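PDB 3NRE: aldose 1-epimerase from Escherichia coli, which probably interconverts the alpha and beta anomers of an aldose sugar, as do other members of the aldose 1-epimerase (galactose mutarotase) family. Local coordinates for residues Ile160-Ser165 and Ala205-Gln210; Glu225-Ala230 and Thr281-Leu286. All blocks are in the same frame, centred on the assembly; numbering follows the deposited sequence. Where two conformers were deposited one is given.

Interaction 1: residues Ile160-Ser165 and Ala205-Gln210; sequences IQAQAS and AGWNGQ
In the beta-sandwich of the galactose mutarotase type, the chain leaving strand 159-162 packs on the loop joining strands 200-205 and 210-215, Gln163 and Ser165 meeting Gly206 and Ala205. Gln163 CG lies anti to the backbone N (chi1 174°), and the extended side chain carries NE2 to Gly206 O, 2.9 Å away; the hydrogen bond is nearly straight, with the acceptor 5° out of the amide plane. The same side chain crosses that of Asn208 at about a right angle, NE2 packing 3.6 Å from Asn208 CB. Ser165 N donates to Ala205 O (2.9 Å), while Ser165 OG lies 3.4 Å from Gly206 CA, where a beta carbon on Gly206 would collide with it. Trp207 brings CD1 to 3.2 Å from Gln163 O, a buried carbonyl with no hydrogen-bond partner in the model. Trp207 NE1 donates to Gln210 O and also touches Ala162 CB; Gly209 CA sits over the centre of one ring face. A water bridges Gln163 N, Asn208 OD1 and Gln210 O, tying the loop, with its Asx turn at Asn208, to the chain just beyond strand 159-162. An alanine in place of Trp207 would probably leave a gap beside Ala162 and Gly209, with Gln210 O losing its indole donor. Gln161 pairs by backbone with Arg212 of strand 210-215, while Tyr233 of strand 232-237 meets the indole edge-to-face and Pro255 of strand 250-256 touches it.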
ATOM      1  N   ILE A 160      13.288 -10.935   2.358  1.00 29.73           N
ATOM      2  CA  ILE A 160      13.156  -9.481   2.251  1.00 28.56           C
ATOM      3  C   ILE A 160      14.119  -8.760   3.190  1.00 33.61           C
ATOM      4  O   ILE A 160      14.595  -9.333   4.183  1.00 35.37           O
ATOM      5  CB  ILE A 160      11.717  -9.002   2.577  1.00 28.80           C
ATOM      6  CG1 ILE A 160      11.351  -9.312   4.025  1.00 26.00           C
ATOM      7  CG2 ILE A 160      10.727  -9.663   1.622  1.00 25.34           C
ATOM      8  CD1 ILE A 160      10.036  -8.609   4.482  1.00 30.77           C
ATOM      9  N   GLN A 161      14.387  -7.515   2.813  1.00 31.23           N
ATOM     10  CA  GLN A 161      15.276  -6.637   3.567  0.60 32.06           C
ATOM     11  C   GLN A 161      14.668  -5.242   3.535  1.00 28.39           C
ATOM     12  O   GLN A 161      14.349  -4.720   2.478  1.00 30.81           O
ATOM     13  CB  GLN A 161      16.672  -6.592   2.988  0.60 33.11           C
ATOM     14  CG  GLN A 161      17.649  -5.800   3.873  0.60 37.58           C
ATOM     15  CD  GLN A 161      19.044  -5.722   3.278  0.60 38.25           C
ATOM     16  OE1 GLN A 161      19.256  -6.059   2.101  0.60 43.07           O
ATOM     17  NE2 GLN A 161      19.996  -5.280   4.073  0.60 43.55           N
ATOM     18  N   ALA A 162      14.433  -4.685   4.715  1.00 29.89           N
ATOM     19  CA  ALA A 162      13.764  -3.396   4.847  1.00 28.26           C
ATOM     20  C   ALA A 162      14.126  -2.825   6.232  1.00 29.72           C
ATOM     21  O   ALA A 162      13.695  -3.338   7.253  1.00 29.53           O
ATOM     22  CB  ALA A 162      12.228  -3.552   4.726  1.00 26.61           C
ATOM     23  N   GLN A 163      14.969  -1.809   6.247  1.00 31.18           N
ATOM     24  CA  GLN A 163      15.430  -1.176   7.492  1.00 31.93           C
ATOM     25  C   GLN A 163      14.308  -0.880   8.468  1.00 32.98           C
ATOM     26  O   GLN A 163      13.266  -0.420   8.058  1.00 31.19           O
ATOM     27  CB  GLN A 163      16.176   0.117   7.139  1.00 34.84           C
ATOM     28  CG  GLN A 163      16.596   0.977   8.332  1.00 38.07           C
ATOM     29  CD  GLN A 163      17.267   2.263   7.859  1.00 46.37           C
ATOM     30  OE1 GLN A 163      18.355   2.220   7.278  1.00 48.48           O
ATOM     31  NE2 GLN A 163      16.601   3.405   8.069  1.00 41.78           N
ATOM     32  N   ALA A 164      14.529  -1.156   9.755  1.00 33.50           N
ATOM     33  CA  ALA A 164      13.559  -0.873  10.795  1.00 34.37           C
ATOM     34  C   ALA A 164      14.255  -0.728  12.127  1.00 34.48           C
ATOM     35  O   ALA A 164      15.192  -1.472  12.434  1.00 38.98           O
ATOM     36  CB  ALA A 164      12.477  -1.972  10.879  1.00 31.91           C
ATOM     37  N   SER A 165      13.812   0.254  12.903  1.00 35.56           N
ATOM     38  CA  SER A 165      14.374   0.490  14.231  1.00 38.17           C
ATOM     39  C   SER A 165      13.425   0.114  15.350  1.00 39.38           C
ATOM     40  O   SER A 165      13.754   0.351  16.525  1.00 37.72           O
ATOM     41  CB  SER A 165      14.773   1.972  14.365  1.00 40.77           C
ATOM     42  OG  SER A 165      13.617   2.784  14.329  1.00 41.57           O
ATOM     43  N   ALA A 205       8.676   0.843  12.052  1.00 29.31           N
ATOM     44  CA  ALA A 205       9.107   2.251  12.014  1.00 27.26           C
ATOM     45  C   ALA A 205      10.592   2.319  11.752  1.00 32.35           C
ATOM     46  O   ALA A 205      11.317   1.307  11.820  1.00 32.15           O
ATOM     47  CB  ALA A 205       8.814   2.945  13.360  1.00 31.24           C
ATOM     48  N   GLY A 206      11.063   3.521  11.458  1.00 29.17           N
ATOM     49  CA  GLY A 206      12.485   3.724  11.224  1.00 33.29           C
ATOM     50  C   GLY A 206      12.981   3.327   9.848  1.00 34.09           C
ATOM     51  O   GLY A 206      14.169   3.176   9.636  1.00 36.09           O
ATOM     52  N   TRP A 207      12.072   3.245   8.894  1.00 31.56           N
ATOM     53  CA  TRP A 207      12.401   2.810   7.563  1.00 32.42           C
ATOM     54  C   TRP A 207      12.949   3.970   6.772  1.00 35.86           C
ATOM     55  O   TRP A 207      12.636   5.133   7.068  1.00 35.85           O
ATOM     56  CB  TRP A 207      11.137   2.293   6.889  1.00 28.33           C
ATOM     57  CG  TRP A 207      11.335   1.623   5.591  1.00 29.26           C
ATOM     58  CD1 TRP A 207      12.340   0.785   5.249  1.00 30.05           C
ATOM     59  CD2 TRP A 207      10.399   1.606   4.502  1.00 30.21           C
ATOM     60  NE1 TRP A 207      12.121   0.298   3.979  1.00 29.84           N
ATOM     61  CE2 TRP A 207      10.947   0.806   3.497  1.00 33.13           C
ATOM     62  CE3 TRP A 207       9.177   2.251   4.265  1.00 27.38           C
ATOM     63  CZ2 TRP A 207      10.302   0.591   2.282  1.00 26.52           C
ATOM     64  CZ3 TRP A 207       8.542   2.050   3.088  1.00 27.54           C
ATOM     65  CH2 TRP A 207       9.119   1.248   2.084  1.00 28.81           C
ATOM     66  N   ASN A 208      13.767   3.635   5.768  1.00 36.66           N
ATOM     67  CA  ASN A 208      14.356   4.605   4.841  1.00 41.89           C
ATOM     68  C   ASN A 208      13.680   4.620   3.459  1.00 38.05           C
ATOM     69  O   ASN A 208      14.214   5.175   2.514  1.00 41.18           O
ATOM     70  CB  ASN A 208      15.863   4.359   4.682  1.00 43.34           C
ATOM     71  CG  ASN A 208      16.197   2.997   4.048  1.00 45.79           C
ATOM     72  OD1 ASN A 208      15.330   2.125   3.850  1.00 39.34           O
ATOM     73  ND2 ASN A 208      17.471   2.819   3.726  1.00 44.07           N
ATOM     74  N   GLY A 209      12.492   4.027   3.358  1.00 35.78           N
ATOM     75  CA  GLY A 209      11.751   3.979   2.147  1.00 36.62           C
ATOM     76  C   GLY A 209      12.272   3.051   1.072  1.00 35.33           C
ATOM     77  O   GLY A 209      11.831   3.181  -0.039  1.00 35.36           O
ATOM     78  N   GLN A 210      13.261   2.193   1.379  1.00 35.03           N
ATOM     79  CA  GLN A 210      13.845   1.304   0.399  1.00 36.02           C
ATOM     80  C   GLN A 210      13.751  -0.143   0.877  1.00 35.82           C
ATOM     81  O   GLN A 210      14.036  -0.458   2.058  1.00 34.05           O
ATOM     82  CB  GLN A 210      15.316   1.675   0.129  1.00 39.88           C
ATOM     83  CG  GLN A 210      15.497   3.133  -0.289  1.00 40.03           C
ATOM     84  CD  GLN A 210      16.929   3.454  -0.716  1.00 52.74           C
ATOM     85  OE1 GLN A 210      17.615   2.630  -1.311  1.00 64.86           O
ATOM     86  NE2 GLN A 210      17.379   4.654  -0.403  1.00 53.40           N
TER
HETATM   87  O   HOH W   1      15.978  -0.607   3.891  1.00 28.82           O

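Interaction 2: residues Glu225-Ala230 and Thr281-Leu286; sequences ETTPPA and TSEMSL
Glu225-Thr227 and Thr281-Leu286 form an antiparallel strand pair, joining the end of strand 220-227 to the middle of strand 279-290 inside a large antiparallel sheet. The short segments run at 164° to one another, and their axes approach to 4.7 Å. Glu225 with Ser285 and Thr227 with Glu283 are hydrogen-bonded pairs; Thr226 with Met284, between them, is a non-hydrogen-bonded pair. At the first, Ser285 N donates to Glu225 O over 2.8 Å, and Glu225 N returns a bond to Ser285 O. At the other, Thr227 N reaches Glu283 O at 3.0 Å, while the reverse bond from Glu283 N to Thr227 O is more bent, 138° at the hydrogen. Pairing ends at Pro228, which has no N-H to donate and follows a cis peptide bond; its CD packs 3.7 Å from Thr281 O.

Side chains alternate between the two faces. On that of Glu225, Thr227, Glu283 and Ser285, the Glu225 carboxylate leads away, but its CB lies 3.6 Å from Ser285 OG. Thr227 and Glu283 run side by side: Thr227 OG1 is anti to the carbonyl carbon (chi1 -49°) and remains 4.1 Å from Glu283 OE2. A water spans that separation, donating to OE2 and also bonding OG1, with a weak bond to Glu225 O. On the other face, Thr226 CG2 comes within 4.4 Å of CB of Met284, present as selenomethionine, and both residues touch Pro255 of strand 250-256. Thr226 OG1 accepts from Ala230 N and is also bonded to Gly209 O.

The strands are therefore joined directly by four backbone bonds, whereas the polar side chains of Thr227 and Glu283 are bridged by a water, consistent with theirs being the more exposed and hydrated face.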
ATOM      1  N   GLU A 225      11.654   1.481  -4.053  1.00 30.54           N
ATOM      2  CA  GLU A 225      12.110   2.816  -3.629  1.00 31.84           C
ATOM      3  C   GLU A 225      10.919   3.760  -3.574  1.00 33.97           C
ATOM      4  O   GLU A 225      10.020   3.699  -4.405  1.00 33.16           O
ATOM      5  CB  GLU A 225      13.156   3.411  -4.585  1.00 35.72           C
ATOM      6  CG  GLU A 225      14.453   2.658  -4.560  1.00 42.29           C
ATOM      7  CD  GLU A 225      15.557   3.311  -5.408  1.00 55.97           C
ATOM      8  OE1 GLU A 225      15.596   4.559  -5.562  1.00 55.21           O
ATOM      9  OE2 GLU A 225      16.396   2.542  -5.908  1.00 61.05           O
ATOM     10  N   THR A 226      10.860   4.578  -2.542  1.00 33.03           N
ATOM     11  CA  THR A 226       9.784   5.564  -2.409  1.00 29.77           C
ATOM     12  C   THR A 226      10.359   6.991  -2.367  1.00 35.30           C
ATOM     13  O   THR A 226      11.497   7.241  -1.841  1.00 36.22           O
ATOM     14  CB  THR A 226       8.959   5.331  -1.134  1.00 34.41           C
ATOM     15  OG1 THR A 226       9.869   5.218  -0.017  1.00 37.46           O
ATOM     16  CG2 THR A 226       8.037   4.068  -1.277  1.00 27.83           C
ATOM     17  N   THR A 227       9.592   7.931  -2.917  1.00 35.65           N
ATOM     18  CA  THR A 227       9.999   9.357  -2.918  1.00 35.99           C
ATOM     19  C   THR A 227       8.795  10.241  -2.647  1.00 38.39           C
ATOM     20  O   THR A 227       7.819  10.179  -3.387  1.00 39.18           O
ATOM     21  CB  THR A 227      10.566   9.827  -4.294  1.00 41.84           C
ATOM     22  OG1 THR A 227      11.550   8.899  -4.745  1.00 45.74           O
ATOM     23  CG2 THR A 227      11.208  11.203  -4.183  1.00 45.97           C
ATOM     24  N   PRO A 228       8.817  11.035  -1.565  1.00 39.45           N
ATOM     25  CA  PRO A 228       9.785  11.109  -0.460  1.00 41.42           C
ATOM     26  C   PRO A 228       9.912   9.759   0.243  1.00 37.46           C
ATOM     27  O   PRO A 228       9.003   8.920   0.117  1.00 38.53           O
ATOM     28  CB  PRO A 228       9.173  12.133   0.488  1.00 42.49           C
ATOM     29  CG  PRO A 228       8.145  12.878  -0.351  1.00 46.15           C
ATOM     30  CD  PRO A 228       7.650  11.902  -1.343  1.00 41.22           C
ATOM     31  N   PRO A 229      11.035   9.515   0.918  1.00 42.08           N
ATOM     32  CA  PRO A 229      11.205   8.222   1.562  1.00 40.88           C
ATOM     33  C   PRO A 229      10.087   8.003   2.565  1.00 39.46           C
ATOM     34  O   PRO A 229       9.814   8.847   3.411  1.00 39.80           O
ATOM     35  CB  PRO A 229      12.588   8.311   2.238  1.00 43.39           C
ATOM     36  CG  PRO A 229      13.248   9.536   1.666  1.00 52.17           C
ATOM     37  CD  PRO A 229      12.174  10.432   1.148  1.00 44.21           C
ATOM     38  N   ALA A 230       9.426   6.876   2.440  1.00 33.44           N
ATOM     39  CA  ALA A 230       8.408   6.478   3.404  1.00 33.73           C
ATOM     40  C   ALA A 230       9.062   6.071   4.724  1.00 31.85           C
ATOM     41  O   ALA A 230      10.058   5.375   4.723  1.00 32.74           O
ATOM     42  CB  ALA A 230       7.619   5.323   2.839  1.00 30.92           C
ATOM     43  N   THR A 281       2.116  14.554  -2.860  1.00 34.57           N
ATOM     44  CA  THR A 281       2.408  13.508  -3.840  0.70 35.01           C
ATOM     45  C   THR A 281       3.430  12.542  -3.262  1.00 36.40           C
ATOM     46  O   THR A 281       4.324  12.936  -2.501  1.00 34.64           O
ATOM     47  CB  THR A 281       2.954  14.124  -5.162  0.70 37.24           C
ATOM     48  OG1 THR A 281       2.001  15.052  -5.701  0.70 43.17           O
ATOM     49  CG2 THR A 281       3.242  13.032  -6.194  0.70 32.20           C
ATOM     50  N   SER A 282       3.275  11.257  -3.573  1.00 31.81           N
ATOM     51  CA  SER A 282       4.302  10.260  -3.216  1.00 32.57           C
ATOM     52  C   SER A 282       4.496   9.352  -4.417  1.00 31.53           C
ATOM     53  O   SER A 282       3.590   9.223  -5.202  1.00 27.64           O
ATOM     54  CB  SER A 282       3.931   9.431  -1.990  1.00 34.05           C
ATOM     55  OG  SER A 282       2.742   8.736  -2.170  1.00 38.10           O
ATOM     56  N   GLU A 283       5.654   8.706  -4.516  1.00 31.19           N
ATOM     57  CA  GLU A 283       5.948   7.807  -5.612  1.00 29.32           C
ATOM     58  C   GLU A 283       6.510   6.500  -5.047  1.00 32.31           C
ATOM     59  O   GLU A 283       7.251   6.508  -4.070  1.00 32.47           O
ATOM     60  CB  GLU A 283       6.973   8.489  -6.530  1.00 30.70           C
ATOM     61  CG  GLU A 283       7.445   7.680  -7.705  1.00 37.15           C
ATOM     62  CD  GLU A 283       8.673   8.293  -8.360  1.00 49.27           C
ATOM     63  OE1 GLU A 283       8.512   9.381  -8.963  1.00 45.33           O
ATOM     64  OE2 GLU A 283       9.778   7.689  -8.250  1.00 46.87           O
HETATM   65  N   MSE A 284       6.161   5.371  -5.666  1.00 25.33           N
HETATM   66  CA  MSE A 284       6.788   4.097  -5.353  1.00 28.49           C
HETATM   67  C   MSE A 284       7.342   3.596  -6.667  1.00 29.74           C
HETATM   68  O   MSE A 284       6.609   3.616  -7.655  1.00 30.24           O
HETATM   69  CB  MSE A 284       5.727   3.131  -4.843  1.00 27.53           C
HETATM   70  CG  MSE A 284       6.170   1.667  -4.741  1.00 28.87           C
HETATM   71 SE   MSE A 284       4.882   0.432  -4.119  0.75 26.04          SE
HETATM   72  CE  MSE A 284       3.642   0.371  -5.589  1.00 26.58           C
ATOM     73  N   SER A 285       8.587   3.122  -6.682  1.00 28.51           N
ATOM     74  CA  SER A 285       9.080   2.434  -7.842  1.00 27.99           C
ATOM     75  C   SER A 285       9.462   1.005  -7.499  1.00 31.79           C
ATOM     76  O   SER A 285       9.925   0.719  -6.381  1.00 28.04           O
ATOM     77  CB  SER A 285      10.223   3.194  -8.489  1.00 36.03           C
ATOM     78  OG  SER A 285      11.423   3.151  -7.729  1.00 35.73           O
ATOM     79  N   LEU A 286       9.201   0.100  -8.450  1.00 27.43           N
ATOM     80  CA  LEU A 286       9.604  -1.296  -8.312  1.00 27.51           C
ATOM     81  C   LEU A 286      10.499  -1.637  -9.486  1.00 28.49           C
ATOM     82  O   LEU A 286      10.053  -1.635 -10.617  1.00 28.53           O
ATOM     83  CB  LEU A 286       8.364  -2.206  -8.302  1.00 26.56           C
ATOM     84  CG  LEU A 286       7.303  -1.949  -7.214  1.00 27.37           C
ATOM     85  CD1 LEU A 286       6.075  -2.844  -7.448  1.00 28.30           C
ATOM     86  CD2 LEU A 286       7.900  -2.129  -5.824  1.00 28.47           C
TER
HETATM   87  O   HOH W   2      10.858   6.299  -5.828  1.00 33.98           O

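In the fold
Both interactions reach the same large antiparallel sheet, their centres 13 Å apart. Interaction 2 lies nearer the centre of the chain and is a regular strand pairing; interaction 1 lies farther out, where the chain leaving strand 159-162 meets a connecting loop, and relies more on side chains and water. Each is partly buried, combining enclosed residues such as Trp207 and Met284 with exposed ones such as Gln163 and Thr227. They also touch directly: Thr226 OG1 and Gly209 O are 2.8 Å apart, a probable hydrogen bond, and Trp207 CE3 packs 3.3 Å from Ala230 O. Strand 250-256, which belongs to another sheet, packs against both.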